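Local coordinates for protein fructokinase (Silicibacter sp., PDB 3C8U) that probably transfers the gamma phosphate of ATP to a sugar such as fructose, as a P-loop kinase linked to fructose transport, at residues 63-68 with 75-80; 71-74 with 80-83; 59-64 with 86-91; 29-34 with 185-190; 104-107 with 112-115. All blocks are in the same frame, centred on the assembly; numbering follows the deposited sequence. Where two conformers were deposited one is given.

Contact 1. Residues 63-68 with 75-80; sequences LDNRLL and PRKGAP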
# COMPACT_ATOMS: atom_id res chain seq x y z
N LEU A 63 -11.06 -0.33 -8.64
CA LEU A 63 -12.14 -0.62 -9.59
C LEU A 63 -11.82 0.07 -10.91
O LEU A 63 -11.17 1.11 -10.93
CB LEU A 63 -13.47 -0.07 -9.07
CG LEU A 63 -14.05 -0.74 -7.84
CD1 LEU A 63 -15.48 -0.19 -7.62
CD2 LEU A 63 -14.02 -2.23 -8.01
N ASP A 64 -12.36 -0.48 -11.99
CA ASP A 64 -12.20 0.15 -13.32
C ASP A 64 -13.10 1.37 -13.41
O ASP A 64 -14.15 1.45 -12.78
CB ASP A 64 -12.56 -0.83 -14.43
CG ASP A 64 -12.15 -0.33 -15.82
OD1 ASP A 64 -10.94 -0.45 -16.16
OD2 ASP A 64 -13.04 0.09 -16.58
N ASN A 65 -12.69 2.29 -14.25
CA ASN A 65 -13.44 3.53 -14.48
C ASN A 65 -14.87 3.25 -14.95
O ASN A 65 -15.79 4.03 -14.71
CB ASN A 65 -12.72 4.42 -15.51
CG ASN A 65 -11.46 4.98 -14.97
OD1 ASN A 65 -11.20 4.88 -13.77
ND2 ASN A 65 -10.64 5.59 -15.84
N ARG A 66 -15.06 2.11 -15.60
CA ARG A 66 -16.35 1.78 -16.21
C ARG A 66 -17.33 1.40 -15.12
O ARG A 66 -18.54 1.43 -15.30
CB ARG A 66 -16.23 0.69 -17.26
CG ARG A 66 -16.22 -0.70 -16.69
CD ARG A 66 -15.98 -1.69 -17.80
NE ARG A 66 -14.59 -1.65 -18.26
CZ ARG A 66 -14.11 -2.43 -19.22
NH1 ARG A 66 -14.90 -3.32 -19.81
NH2 ARG A 66 -12.85 -2.34 -19.58
N LEU A 67 -16.80 1.08 -13.95
CA LEU A 67 -17.63 0.81 -12.79
C LEU A 67 -17.80 2.10 -11.97
O LEU A 67 -18.88 2.37 -11.44
CB LEU A 67 -17.06 -0.30 -11.92
CG LEU A 67 -17.18 -1.71 -12.51
CD1 LEU A 67 -16.92 -2.76 -11.45
CD2 LEU A 67 -18.54 -1.87 -13.12
N LEU A 68 -16.71 2.84 -11.85
CA LEU A 68 -16.68 4.03 -10.99
C LEU A 68 -17.63 5.10 -11.51
O LEU A 68 -18.35 5.77 -10.75
CB LEU A 68 -15.26 4.60 -10.90
CG LEU A 68 -14.21 3.77 -10.11
CD1 LEU A 68 -12.86 4.49 -10.11
CD2 LEU A 68 -14.70 3.50 -8.68
N PRO A 75 -14.45 11.00 -9.92
CA PRO A 75 -13.56 12.08 -9.46
C PRO A 75 -12.82 11.79 -8.16
O PRO A 75 -11.90 12.53 -7.78
CB PRO A 75 -14.50 13.29 -9.30
CG PRO A 75 -15.85 12.83 -9.55
CD PRO A 75 -15.86 11.40 -10.00
N ARG A 76 -13.19 10.71 -7.49
CA ARG A 76 -12.59 10.33 -6.21
C ARG A 76 -11.77 9.04 -6.30
O ARG A 76 -11.43 8.41 -5.29
CB ARG A 76 -13.67 10.16 -5.14
CG ARG A 76 -14.20 11.45 -4.55
CD ARG A 76 -15.50 11.17 -3.80
NE ARG A 76 -15.34 10.25 -2.67
CZ ARG A 76 -14.67 10.59 -1.59
NH1 ARG A 76 -14.14 11.80 -1.54
NH2 ARG A 76 -14.53 9.76 -0.58
N LYS A 77 -11.45 8.65 -7.52
CA LYS A 77 -10.61 7.47 -7.73
C LYS A 77 -9.40 7.58 -6.86
O LYS A 77 -8.69 8.58 -6.89
CB LYS A 77 -10.19 7.29 -9.18
CG LYS A 77 -9.55 5.95 -9.46
CD LYS A 77 -9.44 5.69 -10.97
CE LYS A 77 -8.81 4.33 -11.25
NZ LYS A 77 -8.77 3.93 -12.66
N GLY A 78 -9.17 6.55 -6.06
CA GLY A 78 -8.10 6.58 -5.08
C GLY A 78 -8.62 6.52 -3.67
O GLY A 78 -7.92 6.10 -2.75
N ALA A 79 -9.84 6.99 -3.50
CA ALA A 79 -10.54 6.90 -2.22
C ALA A 79 -10.84 5.43 -1.89
O ALA A 79 -10.95 4.59 -2.79
CB ALA A 79 -11.85 7.75 -2.23
N PRO A 80 -11.02 5.12 -0.60
CA PRO A 80 -11.16 3.71 -0.22
C PRO A 80 -12.32 3.04 -0.96
O PRO A 80 -12.24 1.88 -1.34
CB PRO A 80 -11.45 3.76 1.28
CG PRO A 80 -11.11 5.09 1.73
CD PRO A 80 -10.96 6.01 0.57
O HOH W 1 -8.76 0.91 -12.41

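Contact 2. Residues 71-74 with 80-83; sequences RGLL and PETF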
# COMPACT_ATOMS: atom_id res chain seq x y z
N ARG A 71 -21.32 5.28 -10.82
CA ARG A 71 -21.52 5.29 -9.35
C ARG A 71 -21.20 6.65 -8.80
O ARG A 71 -21.31 6.91 -7.59
CB ARG A 71 -20.61 4.28 -8.66
CG ARG A 71 -21.09 2.85 -8.77
CD ARG A 71 -20.09 1.90 -8.12
NE ARG A 71 -20.18 0.57 -8.73
CZ ARG A 71 -19.66 -0.53 -8.21
NH1 ARG A 71 -19.01 -0.49 -7.06
NH2 ARG A 71 -19.80 -1.68 -8.86
N GLY A 72 -20.78 7.50 -9.71
CA GLY A 72 -20.45 8.87 -9.39
C GLY A 72 -19.11 9.05 -8.68
O GLY A 72 -18.81 10.13 -8.17
N LEU A 73 -18.32 7.98 -8.70
CA LEU A 73 -17.04 7.90 -7.96
C LEU A 73 -15.79 8.28 -8.77
O LEU A 73 -14.66 8.29 -8.26
CB LEU A 73 -16.86 6.49 -7.39
CG LEU A 73 -17.79 6.13 -6.25
CD1 LEU A 73 -17.73 4.63 -5.99
CD2 LEU A 73 -17.44 6.97 -5.00
N LEU A 74 -15.97 8.60 -10.03
CA LEU A 74 -14.79 8.76 -10.87
C LEU A 74 -13.87 9.88 -10.35
O LEU A 74 -12.63 9.74 -10.34
CB LEU A 74 -15.20 8.99 -12.33
CG LEU A 74 -14.04 8.87 -13.32
CD1 LEU A 74 -13.41 7.49 -13.26
CD2 LEU A 74 -14.55 9.16 -14.74
N PRO A 80 -11.02 5.12 -0.60
CA PRO A 80 -11.16 3.71 -0.22
C PRO A 80 -12.32 3.04 -0.96
O PRO A 80 -12.24 1.88 -1.34
CB PRO A 80 -11.45 3.76 1.28
CG PRO A 80 -11.11 5.09 1.73
CD PRO A 80 -10.96 6.01 0.57
N GLU A 81 -13.40 3.78 -1.13
CA GLU A 81 -14.62 3.19 -1.72
C GLU A 81 -14.46 2.90 -3.22
O GLU A 81 -15.28 2.22 -3.86
CB GLU A 81 -15.86 4.03 -1.47
CG GLU A 81 -15.80 5.38 -2.09
CD GLU A 81 -15.33 6.46 -1.14
OE1 GLU A 81 -14.39 6.22 -0.32
OE2 GLU A 81 -15.89 7.58 -1.27
N THR A 82 -13.35 3.35 -3.76
CA THR A 82 -13.01 3.09 -5.16
C THR A 82 -12.15 1.84 -5.35
O THR A 82 -11.74 1.52 -6.45
CB THR A 82 -12.39 4.33 -5.84
OG1 THR A 82 -11.03 4.55 -5.42
CG2 THR A 82 -13.26 5.55 -5.53
N PHE A 83 -11.92 1.13 -4.26
CA PHE A 83 -11.17 -0.14 -4.32
C PHE A 83 -12.10 -1.34 -4.17
O PHE A 83 -13.14 -1.25 -3.55
CB PHE A 83 -10.10 -0.20 -3.23
CG PHE A 83 -8.89 0.65 -3.54
CD1 PHE A 83 -8.89 1.99 -3.25
CD2 PHE A 83 -7.79 0.11 -4.17
CE1 PHE A 83 -7.83 2.77 -3.58
CE2 PHE A 83 -6.70 0.90 -4.49
CZ PHE A 83 -6.73 2.22 -4.20

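Contact 3. Residues 59-64 with 86-91; sequences DGFHLD and EGFQRL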
# COMPACT_ATOMS: atom_id res chain seq x y z
N ASP A 59 -2.66 -1.47 -5.23
CA ASP A 59 -3.20 -0.59 -6.28
C ASP A 59 -3.96 -1.35 -7.37
O ASP A 59 -4.83 -0.80 -8.06
CB ASP A 59 -2.08 0.25 -6.95
CG ASP A 59 -1.85 1.57 -6.25
OD1 ASP A 59 -2.68 1.99 -5.40
OD2 ASP A 59 -0.83 2.22 -6.57
N GLY A 60 -3.58 -2.61 -7.53
CA GLY A 60 -4.16 -3.47 -8.57
C GLY A 60 -5.63 -3.71 -8.32
O GLY A 60 -6.35 -4.24 -9.17
N PHE A 61 -6.07 -3.27 -7.15
CA PHE A 61 -7.44 -3.51 -6.69
C PHE A 61 -8.36 -2.33 -6.85
O PHE A 61 -9.49 -2.35 -6.40
CB PHE A 61 -7.43 -4.05 -5.25
CG PHE A 61 -7.01 -5.49 -5.21
CD1 PHE A 61 -7.95 -6.49 -5.41
CD2 PHE A 61 -5.67 -5.83 -5.13
CE1 PHE A 61 -7.56 -7.80 -5.45
CE2 PHE A 61 -5.27 -7.14 -5.18
CZ PHE A 61 -6.21 -8.13 -5.34
N HIS A 62 -7.87 -1.31 -7.55
CA HIS A 62 -8.77 -0.24 -7.97
C HIS A 62 -9.87 -0.86 -8.81
O HIS A 62 -9.64 -1.74 -9.65
CB HIS A 62 -8.10 0.79 -8.88
CG HIS A 62 -7.33 1.85 -8.19
ND1 HIS A 62 -5.98 1.74 -7.94
CD2 HIS A 62 -7.69 3.10 -7.78
CE1 HIS A 62 -5.55 2.86 -7.38
NE2 HIS A 62 -6.56 3.71 -7.30
N LEU A 63 -11.06 -0.33 -8.64
CA LEU A 63 -12.14 -0.62 -9.59
C LEU A 63 -11.82 0.07 -10.91
O LEU A 63 -11.17 1.11 -10.93
CB LEU A 63 -13.47 -0.07 -9.07
CG LEU A 63 -14.05 -0.74 -7.84
CD1 LEU A 63 -15.48 -0.19 -7.62
CD2 LEU A 63 -14.02 -2.23 -8.01
N ASP A 64 -12.36 -0.48 -11.99
CA ASP A 64 -12.20 0.15 -13.32
C ASP A 64 -13.10 1.37 -13.41
O ASP A 64 -14.15 1.45 -12.78
CB ASP A 64 -12.56 -0.83 -14.43
CG ASP A 64 -12.15 -0.33 -15.82
OD1 ASP A 64 -10.94 -0.45 -16.16
OD2 ASP A 64 -13.04 0.09 -16.58
N GLU A 86 -13.23 -6.33 -0.96
CA GLU A 86 -13.48 -7.75 -0.73
C GLU A 86 -12.47 -8.60 -1.51
O GLU A 86 -11.97 -9.62 -1.01
CB GLU A 86 -14.94 -8.16 -1.07
CG GLU A 86 -16.04 -7.44 -0.27
CD GLU A 86 -17.41 -8.14 -0.35
OE1 GLU A 86 -17.54 -9.28 0.12
OE2 GLU A 86 -18.37 -7.55 -0.90
N GLY A 87 -12.15 -8.17 -2.71
CA GLY A 87 -11.14 -8.87 -3.54
C GLY A 87 -9.75 -8.75 -2.96
O GLY A 87 -8.98 -9.72 -2.93
N PHE A 88 -9.44 -7.56 -2.47
CA PHE A 88 -8.10 -7.34 -1.83
C PHE A 88 -8.02 -8.20 -0.58
O PHE A 88 -7.01 -8.84 -0.30
CB PHE A 88 -7.92 -5.86 -1.48
CG PHE A 88 -6.61 -5.54 -0.80
CD1 PHE A 88 -5.39 -5.91 -1.37
CD2 PHE A 88 -6.60 -4.86 0.39
CE1 PHE A 88 -4.20 -5.59 -0.75
CE2 PHE A 88 -5.40 -4.53 1.01
CZ PHE A 88 -4.21 -4.92 0.44
N GLN A 89 -9.09 -8.19 0.19
CA GLN A 89 -9.13 -8.98 1.42
C GLN A 89 -8.92 -10.46 1.10
O GLN A 89 -8.19 -11.15 1.80
CB GLN A 89 -10.43 -8.77 2.19
CG GLN A 89 -10.49 -9.53 3.49
CD GLN A 89 -11.70 -9.14 4.33
OE1 GLN A 89 -11.58 -8.75 5.49
NE2 GLN A 89 -12.87 -9.23 3.73
N ARG A 90 -9.54 -10.92 0.02
CA ARG A 90 -9.45 -12.31 -0.41
C ARG A 90 -8.01 -12.66 -0.77
O ARG A 90 -7.53 -13.74 -0.47
CB ARG A 90 -10.40 -12.63 -1.57
CG ARG A 90 -11.81 -12.93 -1.12
CD ARG A 90 -12.72 -13.48 -2.24
NE ARG A 90 -13.02 -12.49 -3.25
CZ ARG A 90 -14.04 -11.65 -3.15
NH1 ARG A 90 -14.82 -11.73 -2.08
NH2 ARG A 90 -14.26 -10.75 -4.10
N LEU A 91 -7.33 -11.72 -1.41
CA LEU A 91 -5.90 -11.91 -1.76
C LEU A 91 -5.04 -12.07 -0.53
O LEU A 91 -4.21 -12.98 -0.43
CB LEU A 91 -5.36 -10.75 -2.64
CG LEU A 91 -3.82 -10.65 -2.70
CD1 LEU A 91 -3.20 -11.89 -3.41
CD2 LEU A 91 -3.39 -9.39 -3.38

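Contact 4. Residues 29-34 with 185-190; sequences GAPGSG and GNDLAN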
# COMPACT_ATOMS: atom_id res chain seq x y z
N GLY A 29 0.99 3.83 3.93
CA GLY A 29 1.26 5.25 3.72
C GLY A 29 0.03 6.05 3.35
O GLY A 29 -1.11 5.70 3.65
N ALA A 30 0.31 7.18 2.74
CA ALA A 30 -0.69 8.05 2.15
C ALA A 30 -0.22 8.41 0.73
O ALA A 30 0.95 8.21 0.40
CB ALA A 30 -0.91 9.31 3.01
N PRO A 31 -1.15 8.90 -0.11
CA PRO A 31 -0.75 9.41 -1.41
C PRO A 31 0.36 10.44 -1.25
O PRO A 31 0.27 11.38 -0.45
CB PRO A 31 -2.04 10.06 -1.95
CG PRO A 31 -3.15 9.38 -1.20
CD PRO A 31 -2.57 9.14 0.17
N GLY A 32 1.40 10.21 -2.03
CA GLY A 32 2.59 11.05 -2.06
C GLY A 32 3.64 10.65 -1.06
O GLY A 32 4.65 11.33 -0.91
N SER A 33 3.40 9.56 -0.35
CA SER A 33 4.31 9.18 0.76
C SER A 33 5.61 8.54 0.25
O SER A 33 6.59 8.40 0.99
CB SER A 33 3.64 8.25 1.76
OG SER A 33 3.33 7.00 1.17
N GLY A 34 5.59 8.13 -1.01
CA GLY A 34 6.74 7.43 -1.62
C GLY A 34 7.00 6.06 -0.98
O GLY A 34 8.13 5.62 -0.80
N GLY A 185 -7.37 18.39 -4.27
CA GLY A 185 -8.62 17.70 -4.41
C GLY A 185 -8.41 16.34 -3.77
O GLY A 185 -8.02 16.19 -2.61
N ASN A 186 -8.67 15.35 -4.60
CA ASN A 186 -8.65 13.93 -4.23
C ASN A 186 -7.51 13.49 -3.30
O ASN A 186 -7.72 13.16 -2.12
CB ASN A 186 -8.52 13.18 -5.56
CG ASN A 186 -8.95 11.75 -5.51
OD1 ASN A 186 -9.59 11.28 -4.57
ND2 ASN A 186 -8.61 11.04 -6.58
N ASP A 187 -6.33 13.39 -3.88
CA ASP A 187 -5.16 12.81 -3.18
C ASP A 187 -5.07 13.33 -1.74
O ASP A 187 -4.90 12.54 -0.80
CB ASP A 187 -3.86 13.05 -3.94
CG ASP A 187 -3.70 12.11 -5.13
OD1 ASP A 187 -4.27 11.00 -5.09
OD2 ASP A 187 -3.00 12.47 -6.11
N LEU A 188 -5.22 14.64 -1.58
CA LEU A 188 -4.98 15.29 -0.26
C LEU A 188 -6.15 15.04 0.67
O LEU A 188 -5.97 14.92 1.88
CB LEU A 188 -4.68 16.80 -0.36
CG LEU A 188 -3.21 17.29 -0.36
CD1 LEU A 188 -3.17 18.75 0.13
CD2 LEU A 188 -2.24 16.43 0.48
N ALA A 189 -7.35 14.94 0.09
CA ALA A 189 -8.55 14.62 0.87
C ALA A 189 -8.39 13.21 1.43
O ALA A 189 -8.75 12.91 2.57
CB ALA A 189 -9.84 14.73 0.01
N ASN A 190 -7.80 12.36 0.61
CA ASN A 190 -7.57 10.94 1.02
C ASN A 190 -6.52 10.88 2.12
O ASN A 190 -6.64 10.15 3.09
CB ASN A 190 -7.14 10.09 -0.19
CG ASN A 190 -8.28 9.91 -1.21
OD1 ASN A 190 -9.46 10.07 -0.88
ND2 ASN A 190 -7.91 9.67 -2.45

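Contact 5. Residues 104-107 with 112-115; sequences PLFD and IAIA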
# COMPACT_ATOMS: atom_id res chain seq x y z
N PRO A 104 -3.37 -8.62 -9.63
CA PRO A 104 -3.29 -7.55 -10.61
C PRO A 104 -2.32 -6.47 -10.23
O PRO A 104 -1.98 -6.32 -9.07
CB PRO A 104 -4.70 -6.97 -10.62
CG PRO A 104 -5.32 -7.36 -9.28
CD PRO A 104 -4.57 -8.52 -8.76
N LEU A 105 -1.88 -5.78 -11.27
CA LEU A 105 -0.98 -4.63 -11.17
C LEU A 105 -1.66 -3.43 -11.80
O LEU A 105 -2.24 -3.53 -12.88
CB LEU A 105 0.37 -4.92 -11.87
CG LEU A 105 1.32 -5.93 -11.19
CD1 LEU A 105 2.65 -6.14 -11.98
CD2 LEU A 105 1.57 -5.50 -9.75
N PHE A 106 -1.55 -2.30 -11.13
CA PHE A 106 -2.11 -1.04 -11.65
C PHE A 106 -1.14 -0.39 -12.61
O PHE A 106 0.04 -0.22 -12.30
CB PHE A 106 -2.45 -0.08 -10.51
CG PHE A 106 -3.33 1.06 -10.92
CD1 PHE A 106 -4.63 0.83 -11.33
CD2 PHE A 106 -2.85 2.35 -10.91
CE1 PHE A 106 -5.45 1.91 -11.70
CE2 PHE A 106 -3.67 3.41 -11.30
CZ PHE A 106 -4.96 3.18 -11.69
N ASP A 107 -1.66 -0.06 -13.79
CA ASP A 107 -0.93 0.69 -14.83
C ASP A 107 -1.31 2.18 -14.78
O ASP A 107 -2.37 2.60 -15.23
CB ASP A 107 -1.20 0.07 -16.20
CG ASP A 107 -0.48 0.80 -17.36
OD1 ASP A 107 -0.00 1.95 -17.17
OD2 ASP A 107 -0.45 0.22 -18.46
N ILE A 112 -5.59 1.87 -15.70
CA ILE A 112 -6.26 0.58 -15.49
C ILE A 112 -5.47 -0.39 -14.64
O ILE A 112 -4.24 -0.34 -14.51
CB ILE A 112 -6.56 -0.15 -16.86
CG1 ILE A 112 -5.25 -0.36 -17.65
CG2 ILE A 112 -7.58 0.62 -17.71
CD1 ILE A 112 -5.47 -1.03 -19.04
N ALA A 113 -6.22 -1.32 -14.07
CA ALA A 113 -5.66 -2.44 -13.33
C ALA A 113 -5.66 -3.67 -14.23
O ALA A 113 -6.67 -4.04 -14.83
CB ALA A 113 -6.46 -2.70 -12.02
N ILE A 114 -4.48 -4.24 -14.38
CA ILE A 114 -4.28 -5.39 -15.27
C ILE A 114 -4.32 -6.70 -14.47
O ILE A 114 -3.44 -6.96 -13.64
CB ILE A 114 -2.91 -5.33 -16.02
CG1 ILE A 114 -2.75 -4.01 -16.79
CG2 ILE A 114 -2.77 -6.52 -16.98
CD1 ILE A 114 -3.73 -3.87 -17.93
N ALA A 115 -5.33 -7.51 -14.73
CA ALA A 115 -5.44 -8.82 -14.06
C ALA A 115 -4.39 -9.74 -14.64
O ALA A 115 -4.05 -9.66 -15.81
CB ALA A 115 -6.83 -9.45 -14.20

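Contact 1. Residues 63-68 with 75-80
The ammonium group of Lys77 makes the polar link: Lys77 NZ donates a hydrogen bond of 2.8 Å to Asn65 OD1. The donor sits above the carbonyl plane of the amide, 38° out of it, so it does not use a lone-pair direction. A water adds a second link. It accepts from Lys77 NZ at 3.0 Å and donates to Leu63 O at 2.8 Å. Beyond the two segments Asp111 takes both partners: OD1 forms a salt bridge with Lys77 NZ and OD2 accepts from Asn65 ND2.

The segment 63-68 carries the short helix 65-68, which follows the loop after strand 53-57. Asp64 is its N-cap. Asp64 OD2 accepts from Arg66 N at 3.0 Å and from Arg66 NE at 2.9 Å, from opposite faces of the carboxylate. The segment 75-80 has no regular structure, but a type II turn runs from Arg76 to Ala79.

Apolar contact comes from the stem of Lys77. CG lies anti to the backbone N (chi1 -169°) and the chain is extended from there, which carries NZ past Leu68 to Asn65. Leu68 CD1 touches Lys77 CG and CD, each at 3.7 Å. The leucine and lysine side chains cross at about a right angle.

Contact 2. Residues 71-74 with 80-83
Leu73 has its CG anti to the carbonyl carbon, with chi1 at -70°, and this sends its two methyl groups across to Glu81. Glu81 answers with chi1 at 63°, which places CG between the backbone N and the carbonyl carbon, and its chain then bends at chi2. The two side chains meet at a slant, Leu73 CD2 touching Glu81 CG at 3.7 Å and lying 4.1 Å from Glu81 OE2. The other methyl, Leu73 CD1, comes to 4.0 Å from the backbone Glu81 O.

Thr82 adds its methyl group. Thr82 CG2 lies 4.2 Å from Leu73 CB and 4.1 Å from Leu73 O. Its hydroxyl serves other bonds: OG1 is hydrogen-bonded to Ala79 O and Gly78 N. The carboxylate of Glu81 is likewise engaged outside this pair, in a salt bridge from OE2 to Arg76 NH2. The segments meet by van der Waals contact, largely through methyl and methylene groups, while the polar ends bind the turn 76-79. Leu68 of helix 65-68 also touches both Leu73 and Thr82.

Residues 80-82 form a 3-10 turn, in which Phe83 N bonds to Pro80 O at 3.0 Å. In segment 71-74, Gly72 has positive phi and is the C' residue of a Schellman motif. It ends the preceding helix through Leu73 N to Leu68 O and Gly72 N to Glu69 O, and turns the chain so that Leu73 faces residues 81-82.

Contact 3. Residues 59-64 with 86-91
Phe61 ends a 3-10 turn of residues 59-61 and faces helix 85-97, with its CA 6.2 Å from that of Phe88. Its ring lies against the helix backbone. Phe88 CA sits over one face, 3.8 Å from the ring centroid and 18° off the normal, a CH-pi contact. A chi1 of -75° directs the ring to the helix backbone, with Phe61 CE1 3.4 Å from Gly87 C. Gly87 has no side chain to stand between them.

The outer end of the ring, CE2 and CZ, meets Leu91 obliquely. Phe61 CE2 is 3.4 Å from Leu91 CD2, and Phe61 CZ is 3.7 Å from the same methyl. Phe88 meets Phe61 obliquely, with ring centroids 5.5 Å apart and planes at 56°. The nearest carbons are Phe61 CD2 and Phe88 CD1, at 3.8 Å.

Within the turn, Asp59 O accepts from His62 N and from His62 ND1. The latter bond is 2.8 Å long and uses a lone pair in the carbonyl plane, which fixes the turn of the imidazole. Phe106 of strand 101-107 stacks on that ring. Phe61 packs the loop after strand 53-57, an outermost strand of the parallel sheet, onto helix 85-97, consistent with the alpha/beta fold of P-loop kinases.

Contact 4. Residues 29-34 with 185-190
Pro31 packs its ring against the start of helix 186-195, and it does so from a loop whose glycines fit a Walker A P-loop. The segment 29-34 links strand 23-28 to helix 36-48, the usual place of the phosphate-binding loop in P-loop kinases. A type II turn runs from Ala30 to Ser33, with Pro31 and Gly32 at its corners.

The proline ring has CG exo and touches the helix with CB and CG. Pro31 CG lies 3.6 Å from Asp187 O and 4.2 Å from Asn190 CB. Pro31 CB reaches the side chain of Asp187 as well, lying 4.0 Å from Asp187 OD1. Asp187 holds its CG anti to the carbonyl carbon (chi1 -77°), which turns the carboxylate so that OD1 lies beside Pro31 CB. The other oxygen, OD2, forms a salt bridge with Arg168 of helix 158-171. That ties the helix start to a second helix.

Asn190 has a similar first torsion, chi1 -68°, and crosses the proline at about a right angle. Asn190 ND2 makes a weak bond of 3.1 Å to Asn186 OD1, one turn back.

The loop itself is braced by Ser33. Ala30 O accepts from both Ser33 N, at 2.9 Å, and Ser33 OG, at 2.8 Å, the hydroxyl bond lying in the carbonyl plane on a lone pair.

Contact 5. Residues 104-107 with 112-115
Strands 104-107 and 112-114 run antiparallel, with N-to-C directions at 149° and axes 4.5 Å apart. Leu105 with Ile114 and Asp107 with Ile112 are hydrogen-bonded pairs; Phe106 with Ala113 is a non-hydrogen-bonded pair. Leu105 and Ile114 bond both ways. Leu105 N reaches Ile114 O at 3.1 Å, and Ile114 N reaches Leu105 O at 2.8 Å. Toward the turn the pairing is uneven. Asp107 N bonds well to Ile112 O, at 2.7 Å, but the return bond from Ile112 N to Asp107 O is weak, at 3.3 Å.

On the face of Phe106 and Ala113, chi1 of -165° brings Phe106 CD1 alongside Ile112 O, at 3.4 Å, and Ala113 CB, at 4.0 Å. The opposite face carries Leu105, Asp107, Ile112 and Ile114. Here Asp107 CB lies 4.3 Å from Ile112 CG1, and Asp107 OD2 forms a salt bridge with Arg110. Pro104 CB packs against Ile114 O.

This is a beta hairpin, its two strands forming a small sheet of their own, separate from the parallel sheet. Pro104 touches Phe61, so the hairpin lies over the loop that follows strand 53-57. Helix 85-97 leads into it directly.

Contacts 1, 2 and 3 all involve the chain between strand 53-57 and helix 85-97. Contacts 1 and 2 are centred 4 Å apart and share Pro80; contacts 1 and 3 share Leu63 and Asp64. Contact 2 is nested inside the loop closed by contact 3. Contact 5, the hairpin after helix 85-97, follows in series, about 10 Å from contact 3 between centres. Contact 4 closes a long loop around all the others and joins the probable P-loop to helix 186-195. It touches contact 1 where Asn190 packs on Gly78 and Ala79. The hairpin, the connecting loop and the late helix are thus linked in turn to the probable phosphate-binding loop.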